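Local coordinates for mandelate racemase/muconate lactonizing enzyme family protein (Roseovarius sp. TM1035, PDB 3T9P) that is probably an isomerase of the enolase superfamily, related to mandelate racemase and muconate lactonizing enzyme, whose substrate is not known, at residues Y210-A215 / Y239-A244; L250-G255 / A273-Q278. All blocks are in the same frame, centred on the assembly; numbering follows the deposited sequence.

Contact 1 (Y210-A215 / Y239-A244)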
loop_
_atom_site.group_PDB
_atom_site.type_symbol
_atom_site.label_atom_id
_atom_site.label_comp_id
_atom_site.label_asym_id
_atom_site.label_seq_id
_atom_site.Cartn_x
_atom_site.Cartn_y
_atom_site.Cartn_z
ATOM N N TYR A 210 -14.615 1.222 -16.767
ATOM C CA TYR A 210 -15.039 0.360 -17.880
ATOM C C TYR A 210 -14.275 -0.916 -18.073
ATOM O O TYR A 210 -13.072 -0.976 -17.835
ATOM C CB TYR A 210 -14.921 1.132 -19.213
ATOM C CG TYR A 210 -15.742 2.328 -19.267
ATOM C CD1 TYR A 210 -17.147 2.205 -19.315
ATOM C CD2 TYR A 210 -15.187 3.575 -19.277
ATOM C CE1 TYR A 210 -17.926 3.324 -19.375
ATOM C CE2 TYR A 210 -15.983 4.726 -19.326
ATOM C CZ TYR A 210 -17.347 4.589 -19.399
ATOM O OH TYR A 210 -18.195 5.701 -19.495
ATOM N N SER A 211 -14.923 -1.921 -18.676
ATOM C CA SER A 211 -14.191 -3.069 -19.211
ATOM C C SER A 211 -13.549 -2.600 -20.554
ATOM O O SER A 211 -13.977 -1.607 -21.103
ATOM C CB SER A 211 -15.154 -4.265 -19.509
ATOM O OG SER A 211 -16.109 -3.793 -20.456
ATOM N N PRO A 212 -12.534 -3.313 -21.077
ATOM C CA PRO A 212 -11.893 -2.749 -22.284
ATOM C C PRO A 212 -12.839 -2.542 -23.499
ATOM O O PRO A 212 -12.736 -1.514 -24.172
ATOM C CB PRO A 212 -10.803 -3.736 -22.612
ATOM C CG PRO A 212 -10.633 -4.576 -21.416
ATOM C CD PRO A 212 -11.895 -4.557 -20.654
ATOM N N ALA A 213 -13.719 -3.512 -23.777
ATOM C CA ALA A 213 -14.728 -3.392 -24.870
ATOM C C ALA A 213 -15.581 -2.158 -24.766
ATOM O O ALA A 213 -15.730 -1.386 -25.744
ATOM C CB ALA A 213 -15.663 -4.722 -24.920
ATOM N N ARG A 214 -16.156 -1.902 -23.588
ATOM C CA ARG A 214 -16.914 -0.674 -23.419
ATOM C C ARG A 214 -16.047 0.642 -23.484
ATOM O O ARG A 214 -16.526 1.708 -23.971
ATOM C CB ARG A 214 -17.695 -0.774 -22.111
ATOM C CG ARG A 214 -18.670 0.302 -21.833
ATOM C CD ARG A 214 -20.100 0.201 -22.578
ATOM N NE ARG A 214 -20.731 1.495 -22.259
ATOM C CZ ARG A 214 -20.993 2.421 -23.150
ATOM N NH1 ARG A 214 -20.734 2.151 -24.438
ATOM N NH2 ARG A 214 -21.536 3.578 -22.753
ATOM N N ALA A 215 -14.828 0.571 -22.923
ATOM C CA ALA A 215 -13.953 1.795 -22.881
ATOM C C ALA A 215 -13.584 2.158 -24.361
ATOM O O ALA A 215 -13.455 3.355 -24.724
ATOM C CB ALA A 215 -12.662 1.499 -22.090
ATOM N N TYR A 239 -3.791 -3.800 -15.644
ATOM C CA TYR A 239 -2.913 -3.170 -16.566
ATOM C C TYR A 239 -3.159 -3.662 -18.023
ATOM O O TYR A 239 -3.055 -2.899 -18.968
ATOM C CB TYR A 239 -1.482 -3.451 -16.080
ATOM C CG TYR A 239 -1.222 -2.723 -14.773
ATOM C CD1 TYR A 239 -0.896 -1.353 -14.776
ATOM C CD2 TYR A 239 -1.367 -3.362 -13.525
ATOM C CE1 TYR A 239 -0.653 -0.665 -13.534
ATOM C CE2 TYR A 239 -1.181 -2.650 -12.303
ATOM C CZ TYR A 239 -0.810 -1.321 -12.359
ATOM O OH TYR A 239 -0.649 -0.634 -11.199
ATOM N N ASP A 240 -3.457 -4.942 -18.184
ATOM C CA ASP A 240 -3.671 -5.509 -19.546
ATOM C C ASP A 240 -4.960 -4.984 -20.149
ATOM O O ASP A 240 -5.048 -4.853 -21.364
ATOM C CB ASP A 240 -3.747 -7.033 -19.508
ATOM C CG ASP A 240 -2.395 -7.676 -19.345
ATOM O OD1 ASP A 240 -1.378 -7.004 -19.540
ATOM O OD2 ASP A 240 -2.310 -8.855 -18.974
ATOM N N GLN A 241 -5.956 -4.686 -19.341
ATOM C CA GLN A 241 -7.157 -4.073 -19.846
ATOM C C GLN A 241 -6.879 -2.661 -20.397
ATOM O O GLN A 241 -7.282 -2.316 -21.475
ATOM C CB GLN A 241 -8.222 -4.010 -18.751
ATOM C CG GLN A 241 -8.784 -5.341 -18.334
ATOM C CD GLN A 241 -9.881 -5.257 -17.279
ATOM O OE1 GLN A 241 -10.497 -4.267 -17.119
ATOM N NE2 GLN A 241 -10.106 -6.321 -16.588
ATOM N N THR A 242 -6.146 -1.883 -19.625
ATOM C CA THR A 242 -5.804 -0.537 -20.021
ATOM C C THR A 242 -4.957 -0.591 -21.307
ATOM O O THR A 242 -5.165 0.155 -22.193
ATOM C CB THR A 242 -5.052 0.208 -18.903
ATOM O OG1 THR A 242 -5.782 0.081 -17.716
ATOM C CG2 THR A 242 -4.863 1.684 -19.220
ATOM N N ALA A 243 -4.035 -1.527 -21.373
ATOM C CA ALA A 243 -3.180 -1.663 -22.535
ATOM C C ALA A 243 -4.014 -1.979 -23.772
ATOM O O ALA A 243 -3.763 -1.477 -24.795
ATOM C CB ALA A 243 -2.164 -2.686 -22.315
ATOM N N ALA A 244 -5.006 -2.821 -23.639
ATOM C CA ALA A 244 -5.956 -3.103 -24.760
ATOM C C ALA A 244 -6.649 -1.865 -25.299
ATOM O O ALA A 244 -6.791 -1.702 -26.542
ATOM C CB ALA A 244 -7.035 -4.205 -24.379
#

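Contact 2 (L250-G255 / A273-Q278)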
loop_
_atom_site.group_PDB
_atom_site.type_symbol
_atom_site.label_atom_id
_atom_site.label_comp_id
_atom_site.label_asym_id
_atom_site.label_seq_id
_atom_site.Cartn_x
_atom_site.Cartn_y
_atom_site.Cartn_z
ATOM N N LEU A 250 -6.724 5.958 -30.874
ATOM C CA LEU A 250 -5.699 6.834 -31.315
ATOM C C LEU A 250 -5.495 7.881 -30.323
ATOM O O LEU A 250 -4.468 8.538 -30.402
ATOM C CB LEU A 250 -6.095 7.505 -32.673
ATOM C CG LEU A 250 -6.135 6.429 -33.746
ATOM C CD1 LEU A 250 -6.711 7.126 -34.917
ATOM C CD2 LEU A 250 -4.825 5.914 -34.110
ATOM N N LEU A 251 -6.510 8.191 -29.468
ATOM C CA LEU A 251 -6.268 9.278 -28.497
ATOM C C LEU A 251 -5.245 8.728 -27.470
ATOM O O LEU A 251 -4.892 7.585 -27.535
ATOM C CB LEU A 251 -7.575 9.815 -27.853
ATOM C CG LEU A 251 -8.532 8.716 -27.388
ATOM C CD1 LEU A 251 -7.889 7.846 -26.307
ATOM C CD2 LEU A 251 -9.839 9.362 -26.804
ATOM N N ASP A 252 -4.730 9.575 -26.569
ATOM C CA ASP A 252 -3.757 9.191 -25.502
ATOM C C ASP A 252 -4.556 8.612 -24.312
ATOM O O ASP A 252 -5.495 9.244 -23.806
ATOM C CB ASP A 252 -2.992 10.459 -25.064
ATOM C CG ASP A 252 -1.977 11.002 -26.171
ATOM O OD1 ASP A 252 -1.456 10.150 -26.974
ATOM O OD2 ASP A 252 -1.697 12.251 -26.194
ATOM N N VAL A 253 -4.224 7.401 -23.922
ATOM C CA VAL A 253 -4.729 6.817 -22.700
ATOM C C VAL A 253 -3.684 7.170 -21.624
ATOM O O VAL A 253 -2.448 7.024 -21.869
ATOM C CB VAL A 253 -4.956 5.330 -22.868
ATOM C CG1 VAL A 253 -5.297 4.596 -21.500
ATOM C CG2 VAL A 253 -6.057 5.094 -23.920
ATOM N N ALA A 254 -4.160 7.766 -20.490
ATOM C CA ALA A 254 -3.255 8.322 -19.437
ATOM C C ALA A 254 -3.660 7.589 -18.128
ATOM O O ALA A 254 -4.830 7.141 -17.977
ATOM C CB ALA A 254 -3.442 9.759 -19.284
ATOM N N GLY A 255 -2.727 7.477 -17.185
ATOM C CA GLY A 255 -3.037 6.803 -15.966
ATOM C C GLY A 255 -1.883 6.818 -14.980
ATOM O O GLY A 255 -0.753 7.235 -15.340
ATOM N N ALA A 273 0.748 -0.049 -20.851
ATOM C CA ALA A 273 -0.589 0.370 -20.500
ATOM C C ALA A 273 -1.027 1.789 -20.928
ATOM O O ALA A 273 -2.141 1.991 -21.276
ATOM C CB ALA A 273 -0.880 0.135 -19.047
ATOM N N VAL A 274 -0.125 2.740 -20.850
ATOM C CA VAL A 274 -0.465 4.112 -21.070
ATOM C C VAL A 274 0.417 4.868 -22.062
ATOM O O VAL A 274 1.562 4.587 -22.195
ATOM C CB VAL A 274 -0.456 4.852 -19.735
ATOM C CG1 VAL A 274 -1.431 4.204 -18.765
ATOM C CG2 VAL A 274 0.914 4.838 -19.153
ATOM N N ASP A 275 -0.160 5.845 -22.720
ATOM C CA ASP A 275 0.591 6.812 -23.490
ATOM C C ASP A 275 1.195 7.964 -22.627
ATOM O O ASP A 275 2.212 8.630 -23.023
ATOM C CB ASP A 275 -0.373 7.441 -24.436
ATOM C CG ASP A 275 -0.886 6.471 -25.444
ATOM O OD1 ASP A 275 -0.054 5.918 -26.186
ATOM O OD2 ASP A 275 -2.118 6.313 -25.561
ATOM N N ILE A 276 0.551 8.248 -21.456
ATOM C CA ILE A 276 0.926 9.417 -20.606
ATOM C C ILE A 276 0.856 8.994 -19.125
ATOM O O ILE A 276 -0.117 8.352 -18.747
ATOM C CB ILE A 276 -0.058 10.572 -20.778
ATOM C CG1 ILE A 276 -0.075 11.108 -22.235
ATOM C CG2 ILE A 276 0.205 11.658 -19.737
ATOM C CD1 ILE A 276 -1.119 12.095 -22.559
ATOM N N VAL A 277 1.916 9.235 -18.338
ATOM C CA VAL A 277 1.946 8.749 -16.909
ATOM C C VAL A 277 1.507 9.931 -16.031
ATOM O O VAL A 277 1.804 11.067 -16.382
ATOM C CB VAL A 277 3.347 8.232 -16.401
ATOM C CG1 VAL A 277 3.815 6.946 -17.286
ATOM C CG2 VAL A 277 4.358 9.287 -16.425
ATOM N N GLN A 278 0.845 9.636 -14.899
ATOM C CA GLN A 278 0.156 10.711 -14.147
ATOM C C GLN A 278 0.344 10.455 -12.690
ATOM O O GLN A 278 -0.652 10.293 -11.998
ATOM C CB GLN A 278 -1.376 10.626 -14.450
ATOM C CG GLN A 278 -1.616 10.912 -15.900
ATOM C CD GLN A 278 -3.011 11.312 -16.178
ATOM O OE1 GLN A 278 -3.886 10.439 -16.092
ATOM N NE2 GLN A 278 -3.241 12.622 -16.595
#

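Contact 1 (Y210-A215 / Y239-A244)
Neighbouring helices on the outside of the modified TIM barrel of the enolase superfamily meet here, Pro212 in the first turn of helix 212-224 packing on Gln241 and Ala244 of helix 239-248. The contact illustrates how two barrel helices can be joined at their N-terminal ends by one proline ring and the aliphatic part of a polar side chain. The backbones come nearest at Pro212 and Gln241, whose CA atoms are 5.5 Å apart. The CB of Pro212 is directed at helix 239-248, and the atom that comes nearest is CG, 3.6 Å from CB of Gln241 and almost as near to its CG. The two side chains cross obliquely. Gln241 sets its CG beside the backbone N (chi1 -69°) and then runs extended (chi2 -178°), which carries the amide along the proline until OE1 lies 3.8 Å from Pro212 CD. What joins the pair is therefore van der Waals contact, with carbon doing most of the touching.

Just ahead of the proline, Ser211 takes the N-cap position; its O accepts the first-turn bond from Ala215 N, while its OG turns to Asp177. Val245, just after Ala244, extends the apolar surface against Pro212 and Ala215. One turn after Gln241, Ala244 itself adds a looser touch, its CB standing 4.2 Å from CB of Pro212.

Contact 2 (L250-G255 / A273-Q278)
Asp252 opens the pairing of two neighbouring parallel strands of the barrel, those of the beta-alpha-beta unit around helix 262-270. Its side chain crosses that of Ile276 at about a right angle, CB resting 3.5 Å from Ile276 CD1. Val253 is gripped at both backbone ends. Its N donates to Asp275 OD2, which receives it on its anti lone pair, away from OD1 (2.9 Å). That bond is fairly straight, 163° at the hydrogen. Val253 O accepts from Asp275 N (2.7 Å) and, at greater length, from Ile276 N. Asp275 reaches back in this way because its CG stands beside its own N (chi1 -66°). Ala254 then pairs with Ile276, their CB atoms 3.8 Å apart on one face of the sheet. Gly255 N donates to Ile276 O (3.2 Å), while Gly255 O takes a weak bond from Gln278 N.

An alanine in place of Asp275 would probably leave Val253 N without this acceptor and Arg246, which bridges to OD1, without its carboxylate mate. Asp252 OD1 lies 4.1 Å from Asp275 OD2, so two like charges stand close, and Arg246 may offset part of their repulsion. At the start of the pairing, then, the carboxylate of Asp275 does the accepting that a backbone carbonyl does further along.

In the fold
Read from the N terminus, the two contacts illustrate how an alpha/beta barrel is built of short closures that follow one another along the chain. Contact 1 closes first, spanning strand 229-231 to set helix 212-224 beside helix 239-248 on the outer layer. Contact 2 opens only afterwards, directly beyond helix 239-248, and closes around helix 262-270 as a beta-alpha-beta crossover between parallel strands 252-255 and 276-277. The loops thus run in series, neither nesting nor crossing. Their centres are 12 Å apart, and they touch: Thr242, whose CB points away from 210-215, packs CG2 3.7 Å from Val253 CG1. Helix 239-248 thereby ties the helical shell to the barrel sheet.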